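Acetaldehyde dehydrogenase (Acetylating) (Geobacillus thermoglucosidasius, PDB 5J78) catalyses the reversible, probably NAD-dependent, conversion of acetaldehyde and coenzyme A into acetyl-coenzyme A, as other acetylating aldehyde dehydrogenases do. Local coordinates at residues A[177-181]-A[193-197]; A[240-245]-A[390-396]. One frame throughout, in Å; residues are numbered along the deposited sequence. Where two conformers were deposited one is given.

Contact 1 of 2, residues A[177-181]-A[193-197]; sequences ARIMQ and LISCI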
loop_
_atom_site.group_PDB
_atom_site.type_symbol
_atom_site.label_atom_id
_atom_site.label_comp_id
_atom_site.label_asym_id
_atom_site.label_seq_id
_atom_site.Cartn_x
_atom_site.Cartn_y
_atom_site.Cartn_z
ATOM N N ALA A 177 -14.526 -29.736 -7.027
ATOM C CA ALA A 177 -15.540 -28.732 -7.356
ATOM C C ALA A 177 -16.399 -29.117 -8.589
ATOM O O ALA A 177 -17.617 -28.923 -8.588
ATOM C CB ALA A 177 -14.870 -27.372 -7.585
ATOM N N ARG A 178 -15.739 -29.646 -9.617
ATOM C CA ARG A 178 -16.386 -30.105 -10.840
ATOM C C ARG A 178 -17.452 -31.154 -10.509
ATOM O O ARG A 178 -18.587 -31.078 -10.969
ATOM C CB ARG A 178 -15.328 -30.691 -11.789
ATOM C CG ARG A 178 -15.556 -30.492 -13.279
ATOM C CD ARG A 178 -14.285 -30.878 -14.082
ATOM N NE ARG A 178 -13.310 -29.780 -14.134
ATOM C CZ ARG A 178 -12.040 -29.840 -13.739
ATOM N NH1 ARG A 178 -11.511 -30.966 -13.238
ATOM N NH2 ARG A 178 -11.288 -28.751 -13.855
ATOM N N ILE A 179 -17.071 -32.122 -9.684
ATOM C CA ILE A 179 -17.967 -33.184 -9.268
ATOM C C ILE A 179 -19.143 -32.638 -8.441
ATOM O O ILE A 179 -20.270 -33.078 -8.618
ATOM C CB ILE A 179 -17.201 -34.252 -8.469
ATOM C CG1 ILE A 179 -16.336 -35.091 -9.418
ATOM C CG2 ILE A 179 -18.151 -35.195 -7.742
ATOM C CD1 ILE A 179 -15.262 -35.865 -8.718
ATOM N N MET A 180 -18.885 -31.678 -7.555
ATOM C CA MET A 180 -19.965 -31.044 -6.789
ATOM C C MET A 180 -20.982 -30.320 -7.700
ATOM O O MET A 180 -22.195 -30.452 -7.509
ATOM C CB MET A 180 -19.372 -30.075 -5.754
ATOM C CG MET A 180 -18.671 -30.743 -4.557
ATOM S SD MET A 180 -19.589 -32.081 -3.727
ATOM C CE MET A 180 -19.062 -33.484 -4.666
ATOM N N GLN A 181 -20.492 -29.570 -8.693
ATOM C CA GLN A 181 -21.363 -28.814 -9.604
ATOM C C GLN A 181 -22.194 -29.729 -10.501
ATOM O O GLN A 181 -23.369 -29.464 -10.755
ATOM C CB GLN A 181 -20.528 -27.864 -10.468
ATOM C CG GLN A 181 -21.278 -27.204 -11.591
ATOM C CD GLN A 181 -22.290 -26.193 -11.076
ATOM O OE1 GLN A 181 -22.175 -25.698 -9.947
ATOM N NE2 GLN A 181 -23.289 -25.887 -11.895
ATOM N N LEU A 193 -22.891 -22.334 -10.306
ATOM C CA LEU A 193 -23.105 -22.218 -8.870
ATOM C C LEU A 193 -21.844 -22.460 -8.052
ATOM O O LEU A 193 -21.586 -21.772 -7.054
ATOM C CB LEU A 193 -24.170 -23.210 -8.437
ATOM C CG LEU A 193 -24.682 -23.011 -7.023
ATOM C CD1 LEU A 193 -25.473 -21.705 -6.901
ATOM C CD2 LEU A 193 -25.524 -24.187 -6.618
ATOM N N ILE A 194 -21.106 -23.483 -8.479
ATOM C CA ILE A 194 -19.877 -23.951 -7.849
ATOM C C ILE A 194 -18.786 -23.940 -8.907
ATOM O O ILE A 194 -18.940 -24.555 -9.967
ATOM C CB ILE A 194 -20.016 -25.365 -7.297
ATOM C CG1 ILE A 194 -21.152 -25.442 -6.277
ATOM C CG2 ILE A 194 -18.723 -25.842 -6.673
ATOM C CD1 ILE A 194 -21.669 -26.846 -6.090
ATOM N N SER A 195 -17.700 -23.235 -8.619
ATOM C CA SER A 195 -16.605 -23.060 -9.574
ATOM C C SER A 195 -15.284 -23.110 -8.835
ATOM O O SER A 195 -15.253 -23.031 -7.601
ATOM C CB SER A 195 -16.745 -21.734 -10.342
ATOM O OG SER A 195 -16.874 -20.623 -9.457
ATOM N N CYS A 196 -14.190 -23.252 -9.584
ATOM C CA CYS A 196 -12.860 -23.284 -8.990
ATOM C C CYS A 196 -11.818 -22.693 -9.935
ATOM O O CYS A 196 -11.780 -23.023 -11.117
ATOM C CB CYS A 196 -12.502 -24.724 -8.621
ATOM S SG CYS A 196 -10.932 -24.990 -7.774
ATOM N N ILE A 197 -10.999 -21.793 -9.402
ATOM C CA ILE A 197 -9.849 -21.235 -10.114
ATOM C C ILE A 197 -8.954 -22.384 -10.625
ATOM O O ILE A 197 -8.554 -23.251 -9.852
ATOM C CB ILE A 197 -9.017 -20.287 -9.190
ATOM C CG1 ILE A 197 -9.815 -19.022 -8.847
ATOM C CG2 ILE A 197 -7.714 -19.876 -9.844
ATOM C CD1 ILE A 197 -9.243 -18.259 -7.673
#

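Contact 2 of 2, residues A[240-245]-A[390-396]; sequences GPGNVP and GGLGHTV. With ACT (acetate ion), chain E.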
loop_
_atom_site.group_PDB
_atom_site.type_symbol
_atom_site.label_atom_id
_atom_site.label_comp_id
_atom_site.label_asym_id
_atom_site.label_seq_id
_atom_site.Cartn_x
_atom_site.Cartn_y
_atom_site.Cartn_z
ATOM N N GLY A 240 -7.113 -20.812 12.481
ATOM C CA GLY A 240 -5.772 -20.654 12.993
ATOM C C GLY A 240 -5.113 -22.015 12.953
ATOM O O GLY A 240 -5.793 -23.026 12.785
ATOM N N PRO A 241 -3.788 -22.050 13.099
ATOM C CA PRO A 241 -3.060 -23.320 13.139
ATOM C C PRO A 241 -3.211 -24.040 14.485
ATOM O O PRO A 241 -3.527 -23.418 15.507
ATOM C CB PRO A 241 -1.605 -22.881 12.894
ATOM C CG PRO A 241 -1.538 -21.519 13.485
ATOM C CD PRO A 241 -2.871 -20.894 13.106
ATOM N N GLY A 242 -3.002 -25.355 14.459
ATOM C CA GLY A 242 -2.990 -26.172 15.656
ATOM C C GLY A 242 -1.582 -26.494 16.124
ATOM O O GLY A 242 -0.624 -26.427 15.358
ATOM N N ASN A 243 -1.452 -26.823 17.399
ATOM C CA ASN A 243 -0.233 -27.416 17.914
ATOM C C ASN A 243 -0.629 -28.161 19.154
ATOM O O ASN A 243 -0.266 -27.778 20.258
ATOM C CB ASN A 243 0.842 -26.385 18.226
ATOM C CG ASN A 243 2.172 -27.042 18.588
ATOM O OD1 ASN A 243 2.443 -28.143 18.149
ATOM N ND2 ASN A 243 2.993 -26.375 19.388
ATOM N N VAL A 244 -1.388 -29.229 18.941
ATOM C CA VAL A 244 -2.236 -29.806 19.981
ATOM C C VAL A 244 -1.481 -30.620 21.031
ATOM O O VAL A 244 -0.873 -31.640 20.706
ATOM C CB VAL A 244 -3.292 -30.706 19.365
ATOM C CG1 VAL A 244 -4.154 -31.366 20.456
ATOM C CG2 VAL A 244 -4.148 -29.912 18.386
ATOM N N PRO A 245 -1.535 -30.170 22.298
ATOM C CA PRO A 245 -0.962 -30.947 23.396
ATOM C C PRO A 245 -1.998 -31.878 23.984
ATOM O O PRO A 245 -3.156 -31.474 24.100
ATOM C CB PRO A 245 -0.541 -29.871 24.392
ATOM C CG PRO A 245 -1.604 -28.804 24.219
ATOM C CD PRO A 245 -1.942 -28.817 22.743
ATOM N N GLY A 390 2.113 -21.557 18.315
ATOM C CA GLY A 390 1.324 -21.751 17.104
ATOM C C GLY A 390 0.138 -22.705 17.187
ATOM O O GLY A 390 -0.152 -23.402 16.213
ATOM N N GLY A 391 -0.542 -22.739 18.331
ATOM C CA GLY A 391 -1.758 -23.516 18.488
ATOM C C GLY A 391 -2.905 -22.828 19.232
ATOM O O GLY A 391 -3.912 -23.464 19.512
ATOM N N LEU A 392 -2.777 -21.544 19.562
ATOM C CA LEU A 392 -3.799 -20.893 20.396
ATOM C C LEU A 392 -5.197 -20.875 19.772
ATOM O O LEU A 392 -5.379 -20.555 18.595
ATOM C CB LEU A 392 -3.387 -19.459 20.733
ATOM C CG LEU A 392 -2.248 -19.328 21.756
ATOM C CD1 LEU A 392 -1.715 -17.899 21.752
ATOM C CD2 LEU A 392 -2.684 -19.739 23.141
ATOM N N GLY A 393 -6.179 -21.213 20.596
ATOM C CA GLY A 393 -7.570 -21.205 20.197
ATOM C C GLY A 393 -8.000 -22.464 19.474
ATOM O O GLY A 393 -9.180 -22.617 19.201
ATOM N N HIS A 394 -7.076 -23.379 19.172
ATOM C CA HIS A 394 -7.443 -24.495 18.294
ATOM C C HIS A 394 -7.999 -25.683 19.075
ATOM O O HIS A 394 -9.207 -25.721 19.344
ATOM C CB HIS A 394 -6.254 -24.889 17.428
ATOM C CG HIS A 394 -6.644 -25.631 16.195
ATOM N ND1 HIS A 394 -7.240 -26.870 16.235
ATOM C CD2 HIS A 394 -6.557 -25.294 14.887
ATOM C CE1 HIS A 394 -7.473 -27.286 15.005
ATOM N NE2 HIS A 394 -7.072 -26.346 14.166
ATOM N N THR A 395 -7.133 -26.627 19.460
ATOM C CA THR A 395 -7.568 -27.871 20.096
ATOM C C THR A 395 -6.590 -28.338 21.164
ATOM O O THR A 395 -5.386 -28.161 21.021
ATOM C CB THR A 395 -7.726 -28.978 19.054
ATOM O OG1 THR A 395 -8.572 -28.515 18.007
ATOM C CG2 THR A 395 -8.346 -30.234 19.648
ATOM N N VAL A 396 -7.130 -28.888 22.250
ATOM C CA VAL A 396 -6.341 -29.659 23.212
ATOM C C VAL A 396 -7.010 -31.002 23.486
ATOM O O VAL A 396 -8.191 -31.204 23.167
ATOM C CB VAL A 396 -6.160 -28.922 24.573
ATOM C CG1 VAL A 396 -5.313 -27.674 24.416
ATOM C CG2 VAL A 396 -7.489 -28.584 25.178
HETATM C C ACT E . -8.666 -28.801 11.137
HETATM O O ACT E . -8.431 -27.609 11.410
HETATM O OXT ACT E . -8.225 -29.642 11.958
HETATM C CH3 ACT E . -9.431 -29.182 9.903
HETATM O O HOH W 1 -7.094 -25.027 11.466
HETATM O O HOH W 2 -4.147 -20.803 16.280
HETATM O O HOH W 3 -3.786 -26.394 19.304
#

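Contact 1 of 2, residues A[177-181]-A[193-197]
Ile194 turns its side chain onto helix 170-186, where three residues of segment 177-181 receive it. Its CG2 branch lies 3.8 Å from Ala177 O and 4.2 Å from Ala177 CB. The other branch, through CG1, reaches in toward the helix and brings Ile194 CD1 to 4.0 Å from Met180 CB. A branched aliphatic residue suits this place because its two arms reach two neighbouring positions on one face of the helix. Ala177, with only a methyl group, lets the strand come close, and its CB also meets Cys196 CB at 3.7 Å.

Helix and strand are the last two elements of a beta-alpha-beta crossover that starts with strand 160-165, of the kind that builds the Rossmann-like coenzyme-binding domain in the aldehyde dehydrogenase family. Residues 177-181 and strand 194-196 run nearly antiparallel (164°), their short axes 7.4 Å apart at closest approach.

Gln181 adds a polar tie. Its CG stands anti to the backbone N (chi1 170°) and the chain bends at chi2 (69°), which carries the amide back over the start of the strand. There OE1 accepts Ile194 N at 2.9 Å, the donor tilted above the carbonyl plane. NE2 is held by Pro190 O and Glu185 OE2, fixing the rotation of the amide. A leucine here would probably leave the backbone N-H of buried Ile194 without this acceptor and Pro190 O without its side-chain donor. Beyond the pair, Ile194 also packs against Phe163, Met65 and Val155.

Contact 2 of 2, residues A[240-245]-A[390-396]
The imidazole of His394 carries Gly242 over one face, with CA 4.0 Å from the ring centroid in a CH-pi contact. Round the edge, near the ring plane, lie Gly240 O, 3.2 Å from His394 CD2, water 1 and an acetate oxygen. Water 1 links NE2, at 3.0 Å, to Gly240 O; the acetate, probably from the crystallisation liquor, takes a weak additional hydrogen bond from NE2. ND1 and Thr395 OG1 share another at 2.8 Å that fixes the ring's rotation. Gly242 N is hydrogen-bonded to OD1 of the 3-sulfinoalanine at position 273, probably the catalytic cysteine by family analogy, so the contact probably borders the active site.

Glycines allow the close crossing: a CB on Gly391 would clash with Asn243 N, and its CA-H points at Pro241 O, 3.5 Å from CA. Water 3 bridges the backbones, accepting from Asn243 N and donating to Gly391 O and Thr395 O. Asn243 ND2 bonds Leu386 O and Ser360 O.

Farther on, Val244 CG2 packs on Thr395 CB at 3.8 Å, and Pro245 CG meets Val396 CG1. Strands 244-248 and 395-399 are parallel neighbours in the sheet; Thr395 and Val396 touch strand 415-420, and Pro245 and Val396 pack against Leu387 of helix 376-388.

From the N terminus the chain first closes contact 1, a short loop with 11 residues between its segments, five of them the end of helix 170-186, leading into strand 194-196 of the mixed sheet. Strands 216-219 and 236-238 follow in that same sheet before segment 240-245 leads into the seven-stranded parallel sheet. Contact 2 closes much later, after 144 intervening residues that include strands 276-282, 345-349 and 367-373 of the second sheet. The two loops therefore stand in series and neither nest nor cross. The centres of contact 1 and contact 2 lie about 31 Å apart, and their nearest atoms about 20 Å. Contact 1 fixes a helix on one sheet, whereas contact 2 joins the chain leading into two neighbouring strands, 244-248 and 395-399, of the other.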